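Local coordinates for capsid protein (Penaeus vannamei nodavirus, PDB 5YKZ) that forms the protruding domain of the viral capsid protein, which pairs with a second copy and probably builds the dimeric spikes on the shrimp nodavirus particle, at residues T6-E20 / K107-S119. Numbering follows the deposited sequence.
Sequences TDVRVDKAVNFIKPE and KQTTGFNIIAATS
Val14 and Phe112 are a hydrogen-bonded pair, their side chains side by side, in an antiparallel strand pair, 7-15 with 111-118, that joins the two chain ends in the all-beta P-domain. Phe112 CG sits between its backbone N and carbonyl carbon (chi1 54°), which lays the ring alongside Val14. Val14 CB makes a CH-pi contact over the ring face, 4.0 Å from the ring centroid. The Phe16 ring meets Phe112 obliquely, with planes at 50°. Phe112 CD1 lies over one Phe16 face, 3.5 Å from Phe16 CE1. Thr110 OG1 sits at the Phe16 ring edge and is hydrogen-bonded to Tyr57 OH. A classic beta bulge puts Asp11 and Lys12 opposite Ile114. Asp11 OD1 forms a salt bridge with Arg9 NH2 at 2.6 Å. Lys12 CG runs beside Ile114 CD1. Val14, Phe112 and Ile114 share one face; Val8, Val10 and Ile115 share the other. There Val8 CG2 presses tightly on Ile115 CG2 at 3.4 Å. Phe84 and Leu40 of the second subunit pack on Val10 and Ile115. Its Lys86 forms a salt bridge with Asp7 OD2. Beyond the strands, Lys18 is extended until chi4 (-64°) bends its amine toward residues 107-109. Lys18 NZ donates to Lys107 O at 3.2 Å, weakly to Gln108 O, and to Thr109 OG1 at 2.9 Å.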
ATOM      1  N   THR B   6     -11.445 -10.412  15.506  1.00 34.38           N
ATOM      2  CA  THR B   6     -10.045 -10.629  15.978  1.00 27.82           C
ATOM      3  C   THR B   6      -8.925 -10.682  14.954  1.00 28.03           C
ATOM      4  O   THR B   6      -7.782 -10.166  15.229  1.00 32.28           O
ATOM      5  CB  THR B   6      -9.976 -11.788  17.048  1.00 32.04           C
ATOM      6  OG1 THR B   6     -10.951 -12.891  16.779  1.00 41.06           O
ATOM      7  CG2 THR B   6     -10.213 -11.187  18.440  1.00 39.38           C
ATOM      8  N   ASP B   7      -9.256 -11.075  13.734  1.00 22.02           N
ATOM      9  CA  ASP B   7      -8.275 -11.263  12.636  1.00 20.86           C
ATOM     10  C   ASP B   7      -8.659 -10.263  11.506  1.00 17.12           C
ATOM     11  O   ASP B   7      -9.670  -9.604  11.579  1.00 17.85           O
ATOM     12  CB  ASP B   7      -8.254 -12.729  12.158  1.00 21.07           C
ATOM     13  CG  ASP B   7      -7.035 -13.094  11.342  1.00 22.37           C
ATOM     14  OD1 ASP B   7      -7.073 -14.285  10.816  1.00 30.97           O
ATOM     15  OD2 ASP B   7      -6.067 -12.376  11.188  1.00 20.94           O
ATOM     16  N   VAL B   8      -7.744 -10.114  10.578  1.00 16.84           N
ATOM     17  CA  VAL B   8      -7.851  -9.177   9.481  1.00 17.14           C
ATOM     18  C   VAL B   8      -7.423  -9.852   8.226  1.00 16.61           C
ATOM     19  O   VAL B   8      -6.510 -10.640   8.237  1.00 19.17           O
ATOM     20  CB  VAL B   8      -7.038  -7.943   9.886  1.00 19.61           C
ATOM     21  CG1 VAL B   8      -5.644  -8.186  10.308  1.00 21.78           C
ATOM     22  CG2 VAL B   8      -6.973  -6.992   8.766  1.00 22.85           C
ATOM     23  N   ARG B   9      -8.061  -9.537   7.119  1.00 15.58           N
ATOM     24  CA  ARG B   9      -7.697 -10.105   5.863  1.00 16.61           C
ATOM     25  C   ARG B   9      -7.949  -9.139   4.742  1.00 14.89           C
ATOM     26  O   ARG B   9      -8.686  -8.172   4.914  1.00 15.34           O
ATOM     27  CB  ARG B   9      -8.515 -11.391   5.655  1.00 17.65           C
ATOM     28  CG  ARG B   9      -9.986 -11.188   5.549  1.00 20.08           C
ATOM     29  CD  ARG B   9     -10.784 -12.521   5.321  1.00 26.39           C
ATOM     30  NE  ARG B   9     -11.883 -12.279   4.432  1.00 41.29           N
ATOM     31  CZ  ARG B   9     -11.877 -12.552   3.110  1.00 34.29           C
ATOM     32  NH1 ARG B   9     -10.814 -13.114   2.486  1.00 33.97           N
ATOM     33  NH2 ARG B   9     -12.955 -12.254   2.422  1.00 41.40           N
ATOM     34  N   VAL B  10      -7.372  -9.417   3.605  1.00 15.71           N
ATOM     35  CA  VAL B  10      -7.746  -8.730   2.343  1.00 15.50           C
ATOM     36  C   VAL B  10      -8.943  -9.430   1.810  1.00 16.70           C
ATOM     37  O   VAL B  10      -8.788 -10.608   1.370  1.00 19.44           O
ATOM     38  CB  VAL B  10      -6.598  -8.701   1.332  1.00 17.91           C
ATOM     39  CG1 VAL B  10      -7.091  -8.029   0.059  1.00 18.77           C
ATOM     40  CG2 VAL B  10      -5.510  -7.855   1.931  1.00 19.57           C
ATOM     41  N   ASP B  11     -10.065  -8.773   1.843  1.00 15.40           N
ATOM     42  CA  ASP B  11     -11.291  -9.278   1.291  1.00 17.22           C
ATOM     43  C   ASP B  11     -11.328  -9.362  -0.200  1.00 19.89           C
ATOM     44  O   ASP B  11     -11.812 -10.378  -0.838  1.00 23.06           O
ATOM     45  CB  ASP B  11     -12.474  -8.500   1.767  1.00 18.81           C
ATOM     46  CG  ASP B  11     -13.733  -9.063   1.168  1.00 27.01           C
ATOM     47  OD1 ASP B  11     -14.147 -10.126   1.623  1.00 33.52           O
ATOM     48  OD2 ASP B  11     -14.205  -8.569   0.122  1.00 30.98           O
ATOM     49  N   LYS B  12     -10.836  -8.326  -0.854  1.00 19.02           N
ATOM     50  CA  LYS B  12     -10.659  -8.353  -2.307  1.00 21.68           C
ATOM     51  C   LYS B  12      -9.710  -7.253  -2.710  1.00 19.14           C
ATOM     52  O   LYS B  12      -9.424  -6.268  -1.975  1.00 17.60           O
ATOM     53  CB  LYS B  12     -11.873  -8.244  -3.102  1.00 31.87           C
ATOM     54  CG  LYS B  12     -12.688  -7.121  -2.648  1.00 31.68           C
ATOM     55  CD  LYS B  12     -14.148  -7.242  -3.197  1.00 40.40           C
ATOM     56  CE  LYS B  12     -14.115  -7.541  -4.679  1.00 50.95           C
ATOM     57  NZ  LYS B  12     -15.478  -7.654  -5.266  1.00 58.83           N
ATOM     58  N   ALA B  13      -9.142  -7.460  -3.879  1.00 18.15           N
ATOM     59  CA  ALA B  13      -8.249  -6.497  -4.542  1.00 17.00           C
ATOM     60  C   ALA B  13      -9.052  -5.905  -5.677  1.00 16.84           C
ATOM     61  O   ALA B  13      -9.718  -6.658  -6.454  1.00 18.79           O
ATOM     62  CB  ALA B  13      -7.134  -7.351  -5.075  1.00 20.51           C
ATOM     63  N   VAL B  14      -9.058  -4.597  -5.839  1.00 14.71           N
ATOM     64  CA  VAL B  14      -9.850  -3.911  -6.847  1.00 14.31           C
ATOM     65  C   VAL B  14      -9.029  -2.939  -7.607  1.00 14.20           C
ATOM     66  O   VAL B  14      -8.273  -2.157  -6.963  1.00 14.90           O
ATOM     67  CB  VAL B  14     -11.041  -3.196  -6.207  1.00 15.34           C
ATOM     68  CG1 VAL B  14     -11.924  -2.523  -7.246  1.00 14.95           C
ATOM     69  CG2 VAL B  14     -11.889  -4.215  -5.461  1.00 17.10           C
ATOM     70  N   ASN B  15      -9.031  -2.912  -8.923  1.00 13.26           N
ATOM     71  CA  ASN B  15      -8.353  -1.884  -9.664  1.00 12.77           C
ATOM     72  C   ASN B  15      -9.077  -0.566  -9.590  1.00 12.40           C
ATOM     73  O   ASN B  15     -10.306  -0.509  -9.571  1.00 13.20           O
ATOM     74  CB  ASN B  15      -8.213  -2.278 -11.125  1.00 13.38           C
ATOM     75  CG  ASN B  15      -7.328  -3.454 -11.333  1.00 15.26           C
ATOM     76  OD1 ASN B  15      -6.437  -3.737 -10.503  1.00 16.89           O
ATOM     77  ND2 ASN B  15      -7.510  -4.132 -12.472  1.00 18.69           N
ATOM     78  N   PHE B  16      -8.313   0.526  -9.581  1.00 12.43           N
ATOM     79  CA  PHE B  16      -8.878   1.843  -9.800  1.00 12.76           C
ATOM     80  C   PHE B  16      -9.401   1.970 -11.241  1.00 12.02           C
ATOM     81  O   PHE B  16      -8.823   1.385 -12.168  1.00 12.63           O
ATOM     82  CB  PHE B  16      -7.869   2.951  -9.514  1.00 12.27           C
ATOM     83  CG  PHE B  16      -7.657   3.229  -8.087  1.00 11.51           C
ATOM     84  CD1 PHE B  16      -8.704   3.701  -7.308  1.00 12.18           C
ATOM     85  CD2 PHE B  16      -6.425   3.073  -7.473  1.00 12.28           C
ATOM     86  CE1 PHE B  16      -8.521   4.045  -6.004  1.00 12.60           C
ATOM     87  CE2 PHE B  16      -6.265   3.378  -6.132  1.00 12.28           C
ATOM     88  CZ  PHE B  16      -7.274   3.855  -5.404  1.00 12.77           C
ATOM     89  N   ILE B  17     -10.491   2.713 -11.401  1.00 12.56           N
ATOM     90  CA  ILE B  17     -10.982   3.166 -12.711  1.00 12.89           C
ATOM     91  C   ILE B  17      -9.893   3.935 -13.413  1.00 12.91           C
ATOM     92  O   ILE B  17      -8.876   4.404 -12.851  1.00 12.58           O
ATOM     93  CB  ILE B  17     -12.279   3.907 -12.594  1.00 13.37           C
ATOM     94  CG1 ILE B  17     -12.140   5.185 -11.749  1.00 12.97           C
ATOM     95  CG2 ILE B  17     -13.423   2.994 -12.133  1.00 13.92           C
ATOM     96  CD1 ILE B  17     -13.303   6.149 -11.924  1.00 15.07           C
ATOM     97  N   LYS B  18     -10.180   4.118 -14.709  1.00 12.51           N
ATOM     98  CA  LYS B  18      -9.326   4.857 -15.648  1.00 12.53           C
ATOM     99  C   LYS B  18     -10.124   5.969 -16.164  1.00 13.31           C
ATOM    100  O   LYS B  18     -10.782   5.870 -17.256  1.00 13.73           O
ATOM    101  CB  LYS B  18      -8.857   3.906 -16.725  1.00 13.42           C
ATOM    102  CG  LYS B  18      -8.066   2.736 -16.193  1.00 14.53           C
ATOM    103  CD  LYS B  18      -7.568   1.847 -17.311  1.00 18.04           C
ATOM    104  CE  LYS B  18      -7.033   0.539 -16.876  1.00 20.24           C
ATOM    105  NZ  LYS B  18      -5.937   0.686 -16.099  1.00 19.98           N
ATOM    106  N   PRO B  19     -10.182   7.088 -15.475  1.00 13.10           N
ATOM    107  CA  PRO B  19     -10.981   8.230 -15.964  1.00 14.30           C
ATOM    108  C   PRO B  19     -10.595   8.702 -17.334  1.00 15.10           C
ATOM    109  O   PRO B  19      -9.456   8.720 -17.717  1.00 14.63           O
ATOM    110  CB  PRO B  19     -10.725   9.329 -14.926  1.00 15.72           C
ATOM    111  CG  PRO B  19     -10.226   8.618 -13.715  1.00 15.82           C
ATOM    112  CD  PRO B  19      -9.517   7.395 -14.190  1.00 14.16           C
ATOM    113  N   GLU B  20     -11.626   9.170 -18.067  1.00 14.71           N
ATOM    114  CA  GLU B  20     -11.406   9.526 -19.462  1.00 14.47           C
ATOM    115  C   GLU B  20     -10.899  10.913 -19.656  1.00 14.79           C
ATOM    116  O   GLU B  20     -10.332  11.204 -20.725  1.00 16.20           O
ATOM    117  CB  GLU B  20     -12.664   9.329 -20.322  1.00 15.43           C
ATOM    118  CG  GLU B  20     -13.064   7.875 -20.416  1.00 17.54           C
ATOM    119  CD  GLU B  20     -12.150   7.047 -21.275  1.00 17.68           C
ATOM    120  OE1 GLU B  20     -12.091   5.813 -21.056  1.00 17.41           O
ATOM    121  OE2 GLU B  20     -11.539   7.575 -22.227  1.00 18.60           O
ATOM    122  N   LYS B 107      -2.691   5.264 -18.890  1.00 14.15           N
ATOM    123  CA  LYS B 107      -3.675   4.191 -18.808  1.00 15.59           C
ATOM    124  C   LYS B 107      -3.193   2.988 -18.010  1.00 14.87           C
ATOM    125  O   LYS B 107      -3.759   1.879 -18.113  1.00 16.28           O
ATOM    126  CB  LYS B 107      -4.099   3.708 -20.230  1.00 18.29           C
ATOM    127  CG  LYS B 107      -4.618   4.753 -21.179  1.00 18.90           C
ATOM    128  CD  LYS B 107      -5.800   5.397 -20.525  1.00 19.66           C
ATOM    129  CE  LYS B 107      -6.592   6.300 -21.574  1.00 21.88           C
ATOM    130  NZ  LYS B 107      -7.614   7.114 -20.928  1.00 22.63           N
ATOM    131  N   GLN B 108      -2.124   3.195 -17.219  1.00 13.82           N
ATOM    132  CA  GLN B 108      -1.571   2.129 -16.382  1.00 13.13           C
ATOM    133  C   GLN B 108      -2.651   1.688 -15.385  1.00 13.50           C
ATOM    134  O   GLN B 108      -3.616   2.371 -15.117  1.00 13.97           O
ATOM    135  CB  GLN B 108      -0.330   2.637 -15.632  1.00 13.83           C
ATOM    136  CG  GLN B 108       0.851   2.852 -16.559  1.00 13.73           C
ATOM    137  CD  GLN B 108       0.846   4.150 -17.360  1.00 14.03           C
ATOM    138  OE1 GLN B 108       0.039   5.018 -17.104  1.00 13.90           O
ATOM    139  NE2 GLN B 108       1.732   4.220 -18.367  1.00 14.97           N
ATOM    140  N   THR B 109      -2.436   0.508 -14.794  1.00 12.67           N
ATOM    141  CA  THR B 109      -3.365  -0.104 -13.868  1.00 13.59           C
ATOM    142  C   THR B 109      -2.823  -0.048 -12.471  1.00 12.82           C
ATOM    143  O   THR B 109      -1.727  -0.578 -12.180  1.00 13.18           O
ATOM    144  CB  THR B 109      -3.637  -1.553 -14.243  1.00 13.52           C
ATOM    145  OG1 THR B 109      -4.223  -1.616 -15.568  1.00 15.45           O
ATOM    146  CG2 THR B 109      -4.649  -2.183 -13.312  1.00 15.54           C
ATOM    147  N   THR B 110      -3.585   0.590 -11.595  1.00 12.15           N
ATOM    148  CA  THR B 110      -3.274   0.593 -10.153  1.00 12.52           C
ATOM    149  C   THR B 110      -4.565   0.207  -9.452  1.00 11.79           C
ATOM    150  O   THR B 110      -5.628   0.097 -10.057  1.00 12.16           O
ATOM    151  CB  THR B 110      -2.723   1.908  -9.674  1.00 12.61           C
ATOM    152  OG1 THR B 110      -3.737   2.897  -9.647  1.00 13.02           O
ATOM    153  CG2 THR B 110      -1.536   2.365 -10.504  1.00 13.72           C
ATOM    154  N   GLY B 111      -4.485   0.025  -8.131  1.00 12.44           N
ATOM    155  CA  GLY B 111      -5.622  -0.426  -7.382  1.00 12.40           C
ATOM    156  C   GLY B 111      -5.432  -0.319  -5.898  1.00 12.09           C
ATOM    157  O   GLY B 111      -4.557   0.417  -5.395  1.00 12.09           O
ATOM    158  N   PHE B 112      -6.271  -1.044  -5.207  1.00 12.26           N
ATOM    159  CA  PHE B 112      -6.315  -1.007  -3.753  1.00 12.20           C
ATOM    160  C   PHE B 112      -6.725  -2.348  -3.221  1.00 12.74           C
ATOM    161  O   PHE B 112      -7.416  -3.130  -3.904  1.00 14.61           O
ATOM    162  CB  PHE B 112      -7.226   0.137  -3.211  1.00 12.45           C
ATOM    163  CG  PHE B 112      -8.621   0.103  -3.767  1.00 12.41           C
ATOM    164  CD1 PHE B 112      -8.903   0.738  -4.958  1.00 12.59           C
ATOM    165  CD2 PHE B 112      -9.619  -0.476  -3.060  1.00 13.40           C
ATOM    166  CE1 PHE B 112     -10.198   0.759  -5.443  1.00 15.00           C
ATOM    167  CE2 PHE B 112     -10.923  -0.418  -3.530  1.00 14.76           C
ATOM    168  CZ  PHE B 112     -11.194   0.192  -4.734  1.00 14.64           C
ATOM    169  N   ASN B 113      -6.314  -2.624  -1.987  1.00 13.07           N
ATOM    170  CA  ASN B 113      -6.803  -3.726  -1.187  1.00 13.74           C
ATOM    171  C   ASN B 113      -7.888  -3.323  -0.322  1.00 13.26           C
ATOM    172  O   ASN B 113      -7.819  -2.244   0.250  1.00 15.03           O
ATOM    173  CB  ASN B 113      -5.649  -4.332  -0.377  1.00 15.64           C
ATOM    174  CG  ASN B 113      -4.727  -5.182  -1.364  1.00 17.48           C
ATOM    175  OD1 ASN B 113      -5.196  -5.952  -2.158  1.00 19.54           O
ATOM    176  ND2 ASN B 113      -3.620  -4.882  -1.382  1.00 20.05           N
ATOM    177  N   ILE B 114      -8.954  -4.122  -0.214  1.00 13.57           N
ATOM    178  CA  ILE B 114     -10.069  -3.881   0.694  1.00 13.82           C
ATOM    179  C   ILE B 114      -9.878  -4.791   1.881  1.00 14.26           C
ATOM    180  O   ILE B 114      -9.921  -6.029   1.754  1.00 16.53           O
ATOM    181  CB  ILE B 114     -11.402  -4.140   0.036  1.00 15.55           C
ATOM    182  CG1 ILE B 114     -11.535  -3.367  -1.294  1.00 14.45           C
ATOM    183  CG2 ILE B 114     -12.516  -3.837   1.027  1.00 17.14           C
ATOM    184  CD1 ILE B 114     -12.897  -3.489  -1.916  1.00 17.27           C
ATOM    185  N   ILE B 115      -9.583  -4.216   3.014  1.00 13.96           N
ATOM    186  CA  ILE B 115      -9.159  -4.905   4.242  1.00 14.28           C
ATOM    187  C   ILE B 115     -10.316  -4.888   5.200  1.00 13.79           C
ATOM    188  O   ILE B 115     -10.995  -3.921   5.393  1.00 14.16           O
ATOM    189  CB  ILE B 115      -7.964  -4.216   4.861  1.00 14.45           C
ATOM    190  CG1 ILE B 115      -6.845  -4.173   3.853  1.00 17.20           C
ATOM    191  CG2 ILE B 115      -7.531  -4.967   6.106  1.00 16.44           C
ATOM    192  CD1 ILE B 115      -5.755  -3.276   4.141  1.00 21.90           C
ATOM    193  N   ALA B 116     -10.583  -6.106   5.737  1.00 15.03           N
ATOM    194  CA  ALA B 116     -11.754  -6.405   6.540  1.00 16.11           C
ATOM    195  C   ALA B 116     -11.377  -7.141   7.820  1.00 14.76           C
ATOM    196  O   ALA B 116     -10.483  -7.993   7.799  1.00 15.08           O
ATOM    197  CB  ALA B 116     -12.709  -7.295   5.705  1.00 17.92           C
ATOM    198  N   ALA B 117     -12.163  -6.894   8.833  1.00 16.20           N
ATOM    199  CA  ALA B 117     -12.116  -7.774   9.963  1.00 16.63           C
ATOM    200  C   ALA B 117     -12.743  -9.115   9.661  1.00 19.12           C
ATOM    201  O   ALA B 117     -13.697  -9.206   8.918  1.00 17.96           O
ATOM    202  CB  ALA B 117     -12.899  -7.150  11.078  1.00 19.68           C
ATOM    203  N   THR B 118     -12.209 -10.141  10.293  1.00 17.90           N
ATOM    204  CA  THR B 118     -12.709 -11.518  10.228  1.00 18.95           C
ATOM    205  C   THR B 118     -12.374 -12.224  11.544  1.00 22.30           C
ATOM    206  O   THR B 118     -11.788 -11.663  12.446  1.00 25.25           O
ATOM    207  CB  THR B 118     -12.012 -12.203   9.044  1.00 20.67           C
ATOM    208  OG1 THR B 118     -12.604 -13.498   8.748  1.00 22.12           O
ATOM    209  CG2 THR B 118     -10.510 -12.406   9.208  1.00 20.66           C
ATOM    210  N   SER B 119     -12.833 -13.461  11.650  1.00 27.67           N
ATOM    211  CA  SER B 119     -12.491 -14.354  12.795  1.00 29.30           C
ATOM    212  C   SER B 119     -11.090 -14.930  12.698  1.00 36.23           C
ATOM    213  O   SER B 119     -10.609 -15.367  13.745  1.00 43.75           O
ATOM    214  CB  SER B 119     -13.446 -15.513  12.762  1.00 34.16           C
ATOM    215  OG  SER B 119     -13.357 -16.138  11.496  1.00 33.35           O
TER
HETATM  216  O   HOH W   1      -6.144   1.555 -13.086  1.00 14.41           O
HETATM  217  O   HOH W   2      -9.700   5.526 -19.827  1.00 18.89           O
HETATM  218  O   HOH W   3      -7.429   6.905 -17.940  1.00 23.10           O
HETATM  219  O   HOH W   4      -8.389   9.659 -22.040  1.00 22.06           O